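Long-range contacts in ditrans,polycis-undecaprenyl-diphosphate synthase ((2E,6E)-farnesyl-diphosphate specific) (Acinetobacter baumannii, PDB 6ACS), which probably condenses eight isopentenyl diphosphate units in turn onto farnesyl diphosphate, giving the undecaprenyl diphosphate needed for bacterial cell-wall synthesis: residues 92-103 against 126-137; 12-20 against 211-221. All coordinates share one frame; numbering follows the deposited sequence. Where two conformers were deposited one is given.

Contact 1. Residues 92-103 against 126-137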
loop_
_atom_site.group_PDB
_atom_site.type_symbol
_atom_site.label_atom_id
_atom_site.label_comp_id
_atom_site.label_asym_id
_atom_site.label_seq_id
_atom_site.Cartn_x
_atom_site.Cartn_y
_atom_site.Cartn_z
ATOM N N MET B 92 29.591 6.062 -0.389
ATOM C CA MET B 92 28.818 5.997 -1.619
ATOM C C MET B 92 29.735 5.997 -2.827
ATOM O O MET B 92 29.514 5.253 -3.789
ATOM C CB MET B 92 27.862 7.183 -1.678
ATOM C CG MET B 92 26.892 7.243 -0.521
ATOM S SD MET B 92 25.848 5.775 -0.391
ATOM C CE MET B 92 26.489 4.977 1.080
ATOM N N LYS B 93 30.780 6.821 -2.788
ATOM C CA LYS B 93 31.768 6.795 -3.860
ATOM C C LYS B 93 32.457 5.436 -3.938
ATOM O O LYS B 93 32.619 4.868 -5.024
ATOM C CB LYS B 93 32.777 7.921 -3.644
ATOM C CG LYS B 93 32.150 9.305 -3.797
ATOM C CD LYS B 93 33.179 10.419 -3.674
ATOM C CE LYS B 93 32.619 11.746 -4.172
ATOM N NZ LYS B 93 33.516 12.892 -3.842
ATOM N N LYS B 94 32.857 4.892 -2.785
ATOM C CA LYS B 94 33.566 3.613 -2.760
ATOM C C LYS B 94 32.749 2.489 -3.389
ATOM O O LYS B 94 33.295 1.647 -4.113
ATOM C CB LYS B 94 33.935 3.239 -1.326
ATOM C CG LYS B 94 34.609 1.874 -1.216
ATOM C CD LYS B 94 34.919 1.493 0.226
ATOM C CE LYS B 94 35.545 0.104 0.303
ATOM N NZ LYS B 94 35.880 -0.293 1.700
ATOM N N PHE B 95 31.444 2.438 -3.114
ATOM C CA PHE B 95 30.627 1.328 -3.590
ATOM C C PHE B 95 29.818 1.660 -4.844
ATOM O O PHE B 95 29.009 0.834 -5.275
ATOM C CB PHE B 95 29.693 0.845 -2.478
ATOM C CG PHE B 95 30.406 0.169 -1.339
ATOM C CD1 PHE B 95 30.755 -1.170 -1.419
ATOM C CD2 PHE B 95 30.728 0.875 -0.188
ATOM C CE1 PHE B 95 31.415 -1.794 -0.373
ATOM C CE2 PHE B 95 31.385 0.257 0.862
ATOM C CZ PHE B 95 31.728 -1.080 0.769
ATOM N N ASN B 96 30.044 2.827 -5.451
ATOM C CA ASN B 96 29.353 3.237 -6.678
ATOM C C ASN B 96 27.836 3.278 -6.461
ATOM O O ASN B 96 27.050 2.773 -7.273
ATOM C CB ASN B 96 29.723 2.326 -7.851
ATOM C CG ASN B 96 29.412 2.954 -9.202
ATOM O OD1 ASN B 96 28.842 2.310 -10.084
ATOM N ND2 ASN B 96 29.783 4.217 -9.366
ATOM N N ILE B 97 27.434 3.907 -5.353
ATOM C CA ILE B 97 26.036 4.060 -4.951
ATOM C C ILE B 97 25.628 5.511 -5.154
ATOM O O ILE B 97 26.372 6.423 -4.780
ATOM C CB ILE B 97 25.818 3.689 -3.477
ATOM C CG1 ILE B 97 26.204 2.242 -3.215
ATOM C CG2 ILE B 97 24.340 3.925 -3.069
ATOM C CD1 ILE B 97 26.321 1.952 -1.750
ATOM N N ALA B 98 24.458 5.722 -5.745
ATOM C CA ALA B 98 23.881 7.054 -5.892
ATOM C C ALA B 98 22.968 7.331 -4.708
ATOM O O ALA B 98 22.117 6.502 -4.371
ATOM C CB ALA B 98 23.097 7.163 -7.201
ATOM N N LEU B 99 23.124 8.503 -4.100
ATOM C CA LEU B 99 22.285 8.908 -2.981
ATOM C C LEU B 99 21.114 9.751 -3.471
ATOM O O LEU B 99 21.279 10.637 -4.319
ATOM C CB LEU B 99 23.111 9.703 -1.970
ATOM C CG LEU B 99 22.543 9.948 -0.577
ATOM C CD1 LEU B 99 22.050 8.650 0.042
ATOM C CD2 LEU B 99 23.614 10.584 0.286
ATOM N N ARG B 100 19.929 9.482 -2.919
ATOM C CA ARG B 100 18.722 10.219 -3.258
ATOM C C ARG B 100 17.932 10.485 -1.983
ATOM O O ARG B 100 18.049 9.748 -1.003
ATOM C CB ARG B 100 17.882 9.419 -4.268
ATOM C CG ARG B 100 16.730 10.189 -4.865
ATOM C CD ARG B 100 15.908 9.347 -5.842
ATOM N NE ARG B 100 16.670 8.894 -7.001
ATOM C CZ ARG B 100 16.118 8.453 -8.128
ATOM N NH1 ARG B 100 14.796 8.415 -8.250
ATOM N NH2 ARG B 100 16.886 8.050 -9.132
ATOM N N PHE B 101 17.141 11.559 -1.989
ATOM C CA PHE B 101 16.285 11.874 -0.856
ATOM C C PHE B 101 14.864 12.061 -1.359
ATOM O O PHE B 101 14.653 12.632 -2.434
ATOM C CB PHE B 101 16.777 13.129 -0.133
ATOM C CG PHE B 101 18.192 13.014 0.332
ATOM C CD1 PHE B 101 19.233 13.406 -0.496
ATOM C CD2 PHE B 101 18.483 12.444 1.566
ATOM C CE1 PHE B 101 20.553 13.274 -0.087
ATOM C CE2 PHE B 101 19.812 12.305 1.990
ATOM C CZ PHE B 101 20.838 12.720 1.159
ATOM N N ILE B 102 13.896 11.528 -0.611
ATOM C CA ILE B 102 12.493 11.771 -0.939
ATOM C C ILE B 102 11.805 12.365 0.278
ATOM O O ILE B 102 12.229 12.161 1.421
ATOM C CB ILE B 102 11.741 10.509 -1.403
ATOM C CG1 ILE B 102 11.842 9.432 -0.323
ATOM C CG2 ILE B 102 12.290 10.030 -2.762
ATOM C CD1 ILE B 102 11.115 8.127 -0.691
ATOM N N GLY B 103 10.743 13.121 0.020
ATOM C CA GLY B 103 10.003 13.790 1.065
ATOM C C GLY B 103 9.869 15.270 0.794
ATOM O O GLY B 103 10.376 15.809 -0.190
ATOM N N HIS B 126 27.254 7.596 -10.046
ATOM C CA HIS B 126 27.290 6.223 -9.559
ATOM C C HIS B 126 26.057 5.462 -10.037
ATOM O O HIS B 126 24.922 5.927 -9.890
ATOM C CB HIS B 126 27.387 6.201 -8.036
ATOM C CG HIS B 126 28.501 7.037 -7.489
ATOM N ND1 HIS B 126 28.479 7.564 -6.216
ATOM C CD2 HIS B 126 29.676 7.429 -8.039
ATOM C CE1 HIS B 126 29.589 8.251 -6.008
ATOM N NE2 HIS B 126 30.333 8.184 -7.098
ATOM N N GLU B 127 26.283 4.287 -10.617
ATOM C CA GLU B 127 25.227 3.578 -11.321
ATOM C C GLU B 127 24.987 2.151 -10.835
ATOM O O GLU B 127 24.197 1.437 -11.459
ATOM C CB GLU B 127 25.548 3.578 -12.819
ATOM C CG GLU B 127 26.918 2.993 -13.134
ATOM C CD GLU B 127 26.867 1.502 -13.424
ATOM O OE1 GLU B 127 25.768 0.994 -13.742
ATOM O OE2 GLU B 127 27.921 0.835 -13.318
ATOM N N ALA B 128 25.601 1.708 -9.735
ATOM C CA ALA B 128 25.364 0.317 -9.355
ATOM C C ALA B 128 24.124 0.130 -8.492
ATOM O O ALA B 128 23.468 -0.915 -8.585
ATOM C CB ALA B 128 26.567 -0.246 -8.597
ATOM N N MET B 129 23.783 1.113 -7.670
ATOM C CA MET B 129 22.626 0.999 -6.790
ATOM C C MET B 129 22.231 2.405 -6.387
ATOM O O MET B 129 23.070 3.304 -6.387
ATOM C CB MET B 129 22.922 0.155 -5.548
ATOM C CG MET B 129 21.690 -0.143 -4.713
ATOM S SD MET B 129 22.058 -1.147 -3.258
ATOM C CE MET B 129 22.708 0.078 -2.127
ATOM N N THR B 130 20.947 2.597 -6.100
ATOM C CA THR B 130 20.451 3.844 -5.541
ATOM C C THR B 130 20.025 3.612 -4.099
ATOM O O THR B 130 19.201 2.732 -3.822
ATOM C CB THR B 130 19.289 4.394 -6.359
ATOM O OG1 THR B 130 19.761 4.714 -7.669
ATOM C CG2 THR B 130 18.715 5.648 -5.689
ATOM N N LEU B 131 20.587 4.399 -3.194
ATOM C CA LEU B 131 20.177 4.440 -1.801
ATOM C C LEU B 131 19.343 5.702 -1.590
ATOM O O LEU B 131 19.836 6.818 -1.781
ATOM C CB LEU B 131 21.397 4.431 -0.876
ATOM C CG LEU B 131 21.116 4.686 0.616
ATOM C CD1 LEU B 131 20.224 3.596 1.181
ATOM C CD2 LEU B 131 22.419 4.754 1.405
ATOM N N THR B 132 18.077 5.528 -1.232
ATOM C CA THR B 132 17.178 6.652 -1.009
ATOM C C THR B 132 16.859 6.766 0.473
ATOM O O THR B 132 16.463 5.778 1.108
ATOM C CB THR B 132 15.888 6.493 -1.814
ATOM O OG1 THR B 132 16.214 6.463 -3.213
ATOM C CG2 THR B 132 14.940 7.675 -1.535
ATOM N N ILE B 133 17.041 7.970 1.017
ATOM C CA ILE B 133 16.700 8.292 2.399
ATOM C C ILE B 133 15.434 9.137 2.376
ATOM O O ILE B 133 15.385 10.201 1.737
ATOM C CB ILE B 133 17.843 9.040 3.111
ATOM C CG1 ILE B 133 19.192 8.342 2.890
ATOM C CG2 ILE B 133 17.498 9.252 4.579
ATOM C CD1 ILE B 133 19.266 6.925 3.368
ATOM N N ALA B 134 14.399 8.650 3.058
ATOM C CA ALA B 134 13.124 9.352 3.138
ATOM C C ALA B 134 13.181 10.291 4.334
ATOM O O ALA B 134 13.365 9.843 5.469
ATOM C CB ALA B 134 11.969 8.353 3.251
ATOM N N VAL B 135 13.057 11.592 4.076
ATOM C CA VAL B 135 13.157 12.625 5.101
ATOM C C VAL B 135 11.911 13.491 5.004
ATOM O O VAL B 135 11.593 13.996 3.922
ATOM C CB VAL B 135 14.419 13.490 4.912
ATOM C CG1 VAL B 135 14.506 14.570 5.996
ATOM C CG2 VAL B 135 15.687 12.618 4.864
ATOM N N SER B 136 11.215 13.671 6.131
ATOM C CA SER B 136 9.939 14.392 6.137
ATOM C C SER B 136 9.022 13.844 5.053
ATOM O O SER B 136 8.394 14.595 4.294
ATOM C CB SER B 136 10.132 15.903 5.963
ATOM O OG SER B 136 10.794 16.453 7.087
ATOM N N TYR B 137 8.971 12.517 4.976
ATOM C CA TYR B 137 8.263 11.793 3.935
ATOM C C TYR B 137 7.029 11.103 4.509
ATOM O O TYR B 137 7.059 10.595 5.632
ATOM C CB TYR B 137 9.186 10.739 3.292
ATOM C CG TYR B 137 8.444 9.926 2.272
ATOM C CD1 TYR B 137 8.365 10.354 0.959
ATOM C CD2 TYR B 137 7.796 8.745 2.631
ATOM C CE1 TYR B 137 7.645 9.641 0.014
ATOM C CE2 TYR B 137 7.068 8.019 1.700
ATOM C CZ TYR B 137 6.987 8.477 0.396
ATOM O OH TYR B 137 6.270 7.760 -0.523
#
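Ala98 and Met129 start the regular pairing of two neighbouring parallel strands, 97-102 and 129-134, which helix 110-123 connects in a beta-alpha-beta unit. Strand 97-102 is the outermost of the chain's sheet on this side, and the other neighbour of 129-134 is strand 56-61. The short strand axes diverge by 27°. Alternation is regular: Ala98 N donates to Met129 O (2.9 Å) and Ala98 O accepts from Leu131 N, after which Arg100 and Ile102 repeat the pattern as far as Val135 N.

At the start of the pair the His126 side chain crosses to the other segment. Its CB lies against the backbone carbon and ND2 of Asn96; CG is 3.5 Å from Ile97 O; ND1 donates to that oxygen over 2.8 Å, nearly in the ring plane but from above the carbonyl plane of Ile97. CD2 lies near Asn96 ND2, and at the tip CE1 rests 3.4 Å from Lys93 CA, with NE2 also beside Lys93 CA and CG. Asn96, which closes helix 71-95 with a Schellman motif, offers its backbone O to Ala128 N (3.0 Å, 148° at the hydrogen).

On one face Leu131 CB packs on Ile97 CG2, and the Phe101 ring meets Ile133 CB through CD2. The other face carries Arg100, Thr132 and Ile102; the Arg100 guanidinium turns to Asp177 in a salt bridge. Ile102 CG1 sits between the backbone N and carbonyl carbon (chi1 57°), against Ala134 CB at 3.7 Å, and carries CD1 onto a face of the Tyr137 ring, a CH-pi contact 4.1 Å from the centroid.

Contact 2. Residues 12-20 against 211-221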
loop_
_atom_site.group_PDB
_atom_site.type_symbol
_atom_site.label_atom_id
_atom_site.label_comp_id
_atom_site.label_asym_id
_atom_site.label_seq_id
_atom_site.Cartn_x
_atom_site.Cartn_y
_atom_site.Cartn_z
ATOM N N HIS B 12 14.306 -4.028 -5.515
ATOM C CA HIS B 12 14.151 -2.829 -4.705
ATOM C C HIS B 12 13.653 -3.260 -3.329
ATOM O O HIS B 12 12.580 -3.869 -3.190
ATOM C CB HIS B 12 13.196 -1.854 -5.398
ATOM C CG HIS B 12 13.070 -0.514 -4.735
ATOM N ND1 HIS B 12 12.374 0.521 -5.323
ATOM C CD2 HIS B 12 13.518 -0.037 -3.545
ATOM C CE1 HIS B 12 12.402 1.580 -4.528
ATOM N NE2 HIS B 12 13.080 1.266 -3.440
ATOM N N VAL B 13 14.480 -2.985 -2.323
ATOM C CA VAL B 13 14.179 -3.274 -0.926
ATOM C C VAL B 13 13.882 -1.962 -0.225
ATOM O O VAL B 13 14.603 -0.973 -0.407
ATOM C CB VAL B 13 15.357 -3.981 -0.231
ATOM C CG1 VAL B 13 15.036 -4.183 1.256
ATOM C CG2 VAL B 13 15.638 -5.295 -0.918
ATOM N N ALA B 14 12.832 -1.954 0.589
ATOM C CA ALA B 14 12.505 -0.803 1.416
ATOM C C ALA B 14 12.514 -1.244 2.866
ATOM O O ALA B 14 12.125 -2.368 3.170
ATOM C CB ALA B 14 11.138 -0.217 1.058
ATOM N N ILE B 15 12.945 -0.360 3.769
ATOM C CA ILE B 15 13.025 -0.701 5.190
ATOM C C ILE B 15 12.423 0.411 6.039
ATOM O O ILE B 15 12.819 1.579 5.921
ATOM C CB ILE B 15 14.475 -0.958 5.644
ATOM C CG1 ILE B 15 15.149 -1.982 4.733
ATOM C CG2 ILE B 15 14.477 -1.450 7.098
ATOM C CD1 ILE B 15 16.599 -2.303 5.146
ATOM N N ILE B 16 11.493 0.039 6.915
ATOM C CA ILE B 16 11.017 0.902 7.990
ATOM C C ILE B 16 11.837 0.546 9.216
ATOM O O ILE B 16 11.683 -0.545 9.779
ATOM C CB ILE B 16 9.525 0.695 8.249
ATOM C CG1 ILE B 16 8.734 1.055 6.993
ATOM C CG2 ILE B 16 9.056 1.537 9.437
ATOM C CD1 ILE B 16 7.252 0.728 7.157
ATOM N N MET B 17 12.729 1.454 9.593
ATOM C CA MET B 17 13.680 1.255 10.679
ATOM C C MET B 17 12.983 1.721 11.950
ATOM O O MET B 17 12.873 2.925 12.202
ATOM C CB MET B 17 14.954 2.047 10.402
ATOM C CG MET B 17 15.585 1.758 9.038
ATOM S SD MET B 17 17.034 2.791 8.665
ATOM C CE MET B 17 16.283 4.405 8.467
ATOM N N ASP B 18 12.532 0.776 12.769
ATOM C CA ASP B 18 11.757 1.099 13.959
ATOM C C ASP B 18 12.332 0.341 15.147
ATOM O O ASP B 18 12.615 -0.855 15.054
ATOM C CB ASP B 18 10.276 0.743 13.739
ATOM C CG ASP B 18 9.386 1.166 14.889
ATOM O OD1 ASP B 18 9.812 2.010 15.715
ATOM O OD2 ASP B 18 8.251 0.639 14.961
ATOM N N GLY B 19 12.427 1.033 16.280
ATOM C CA GLY B 19 13.041 0.492 17.477
ATOM C C GLY B 19 12.283 0.741 18.763
ATOM O O GLY B 19 12.797 0.437 19.845
ATOM N N ASN B 20 11.111 1.368 18.659
ATOM C CA ASN B 20 10.206 1.611 19.789
ATOM C C ASN B 20 10.719 2.741 20.673
ATOM O O ASN B 20 9.943 3.576 21.142
ATOM C CB ASN B 20 10.006 0.338 20.625
ATOM C CG ASN B 20 8.835 0.443 21.583
ATOM O OD1 ASN B 20 7.828 1.086 21.283
ATOM N ND2 ASN B 20 8.964 -0.191 22.745
ATOM N N THR B 211 12.441 -7.883 15.882
ATOM C CA THR B 211 13.753 -7.315 16.160
ATOM C C THR B 211 13.692 -5.795 16.115
ATOM O O THR B 211 13.144 -5.218 15.173
ATOM C CB THR B 211 14.768 -7.829 15.136
ATOM O OG1 THR B 211 14.872 -9.262 15.213
ATOM C CG2 THR B 211 16.132 -7.186 15.354
ATOM N N LEU B 212 14.223 -5.141 17.151
ATOM C CA LEU B 212 14.321 -3.688 17.125
ATOM C C LEU B 212 15.457 -3.274 16.196
ATOM O O LEU B 212 16.476 -3.962 16.106
ATOM C CB LEU B 212 14.556 -3.133 18.532
ATOM C CG LEU B 212 13.537 -3.568 19.588
ATOM C CD1 LEU B 212 13.852 -2.952 20.975
ATOM C CD2 LEU B 212 12.112 -3.226 19.145
ATOM N N TRP B 213 15.278 -2.139 15.504
ATOM C CA TRP B 213 16.253 -1.714 14.499
ATOM C C TRP B 213 17.697 -1.684 14.997
ATOM O O TRP B 213 18.576 -2.166 14.265
ATOM C CB TRP B 213 15.883 -0.347 13.903
ATOM C CG TRP B 213 16.901 0.105 12.879
ATOM C CD1 TRP B 213 17.805 1.127 13.005
ATOM C CD2 TRP B 213 17.148 -0.489 11.604
ATOM N NE1 TRP B 213 18.580 1.215 11.876
ATOM C CE2 TRP B 213 18.200 0.231 11.001
ATOM C CE3 TRP B 213 16.574 -1.555 10.904
ATOM C CZ2 TRP B 213 18.684 -0.075 9.741
ATOM C CZ3 TRP B 213 17.064 -1.858 9.645
ATOM C CH2 TRP B 213 18.101 -1.122 9.078
ATOM N N PRO B 214 18.023 -1.134 16.178
ATOM C CA PRO B 214 19.440 -1.121 16.599
ATOM C C PRO B 214 20.053 -2.500 16.697
ATOM O O PRO B 214 21.284 -2.627 16.641
ATOM C CB PRO B 214 19.402 -0.420 17.963
ATOM C CG PRO B 214 18.166 0.381 17.953
ATOM C CD PRO B 214 17.176 -0.397 17.136
ATOM N N GLU B 215 19.240 -3.541 16.839
ATOM C CA GLU B 215 19.730 -4.902 16.923
ATOM C C GLU B 215 19.566 -5.655 15.612
ATOM O O GLU B 215 19.815 -6.862 15.573
ATOM C CB GLU B 215 19.007 -5.640 18.048
ATOM C CG GLU B 215 19.507 -5.275 19.423
ATOM C CD GLU B 215 18.449 -5.461 20.486
ATOM O OE1 GLU B 215 17.250 -5.355 20.151
ATOM O OE2 GLU B 215 18.811 -5.720 21.656
ATOM N N PHE B 216 19.141 -4.981 14.542
ATOM C CA PHE B 216 18.957 -5.661 13.267
ATOM C C PHE B 216 20.325 -5.949 12.662
ATOM O O PHE B 216 21.189 -5.070 12.624
ATOM C CB PHE B 216 18.108 -4.798 12.327
ATOM C CG PHE B 216 17.588 -5.531 11.120
ATOM C CD1 PHE B 216 16.637 -6.534 11.255
ATOM C CD2 PHE B 216 18.040 -5.207 9.845
ATOM C CE1 PHE B 216 16.150 -7.211 10.139
ATOM C CE2 PHE B 216 17.550 -5.875 8.722
ATOM C CZ PHE B 216 16.603 -6.879 8.873
ATOM N N THR B 217 20.541 -7.190 12.229
ATOM C CA THR B 217 21.853 -7.622 11.766
ATOM C C THR B 217 21.787 -7.983 10.290
ATOM O O THR B 217 20.709 -8.233 9.738
ATOM C CB THR B 217 22.370 -8.841 12.555
ATOM O OG1 THR B 217 21.443 -9.925 12.404
ATOM C CG2 THR B 217 22.500 -8.494 14.050
ATOM N N VAL B 218 22.958 -7.990 9.651
ATOM C CA VAL B 218 23.021 -8.457 8.267
ATOM C C VAL B 218 22.630 -9.927 8.185
ATOM O O VAL B 218 22.107 -10.376 7.158
ATOM C CB VAL B 218 24.405 -8.170 7.642
ATOM C CG1 VAL B 218 25.482 -9.078 8.199
ATOM C CG2 VAL B 218 24.326 -8.281 6.116
ATOM N N GLU B 219 22.878 -10.706 9.244
ATOM C CA GLU B 219 22.395 -12.087 9.253
ATOM C C GLU B 219 20.870 -12.137 9.170
ATOM O O GLU B 219 20.297 -12.964 8.442
ATOM C CB GLU B 219 22.880 -12.818 10.503
ATOM C CG GLU B 219 24.383 -13.138 10.508
ATOM C CD GLU B 219 25.252 -11.962 10.922
ATOM O OE1 GLU B 219 24.713 -10.971 11.480
ATOM O OE2 GLU B 219 26.479 -12.033 10.685
ATOM N N GLU B 220 20.180 -11.261 9.909
ATOM C CA GLU B 220 18.724 -11.281 9.800
ATOM C C GLU B 220 18.267 -10.730 8.463
ATOM O O GLU B 220 17.249 -11.185 7.921
ATOM C CB GLU B 220 18.042 -10.512 10.939
ATOM C CG GLU B 220 16.513 -10.690 10.838
ATOM C CD GLU B 220 15.723 -10.238 12.057
ATOM O OE1 GLU B 220 14.487 -10.410 12.051
ATOM O OE2 GLU B 220 16.326 -9.733 13.017
ATOM N N PHE B 221 18.997 -9.760 7.915
ATOM C CA PHE B 221 18.696 -9.297 6.560
ATOM C C PHE B 221 18.833 -10.428 5.546
ATOM O O PHE B 221 17.993 -10.567 4.643
ATOM C CB PHE B 221 19.602 -8.112 6.210
ATOM C CG PHE B 221 19.298 -7.480 4.882
ATOM C CD1 PHE B 221 18.106 -6.798 4.692
ATOM C CD2 PHE B 221 20.224 -7.506 3.854
ATOM C CE1 PHE B 221 17.815 -6.193 3.464
ATOM C CE2 PHE B 221 19.963 -6.894 2.630
ATOM C CZ PHE B 221 18.741 -6.239 2.433
#
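The carboxyl end of the sheet strand 12-17, which leads into the predicted active-site residue Asp18, packs against the loop and 3-10 turn that precede helix 218-235. The centre of the contact is Met17 on Trp213. Their side chains run alongside each other in the same direction, and Met17 CG lies over the middle of the indole's six-membered ring, 3.5 Å from its centroid and only 8° off the normal, a CH-pi contact. Met17 SD follows obliquely, 3.5 Å from Trp213 CZ2, which makes this a Met-aromatic pair as well. Trp213 CG is anti to the backbone N (chi1 179°), and this lays the indole back along the strand, where CZ3 meets Ile15 CG2 at 3.7 Å. Farther back, Val13 CG1 approaches the edge of the Phe221 ring at CE1 (4.1 Å).

One hydrogen bond ties the backbones: Trp213 N donates to Asp18 O over 3.0 Å, from 43° above the carbonyl plane, and Thr187 OG1 also bonds to this oxygen. The Asp18 CB leaves its backbone on the side away from 211-221; OD2 forms a salt bridge with Arg186, while OD1 accepts from Asn20 N (3.3 Å) in an Asx turn. Beyond it, Leu212 CD1 rests near Gly19 O. Asp18-Gly19-Asn20 directly after the first sheet strand is a signature of the cis-prenyltransferase (UPP synthase) family, consistent with the predicted magnesium and substrate site here.

Both contacts reach the same six-stranded parallel sheet, contact 1 through two of its strands and contact 2 through strand 12-17 alone; their centres are 18 Å apart and nearest atoms about 6 Å apart, so they do not touch. Across the sheet the order is 97-102, 129-134, 56-61, 12-17, 183-186, 205-208: strand 56-61 lies between the strands of contact 1 and the strand of contact 2. Along the chain 12-20 comes first, then both segments of contact 1, and 211-221 last. Contact 1 is therefore a local pairing at one border of the sheet, whereas contact 2 brings distant parts of the sequence together beside the predicted catalytic aspartate. Helix 42-52 touches side chains of both.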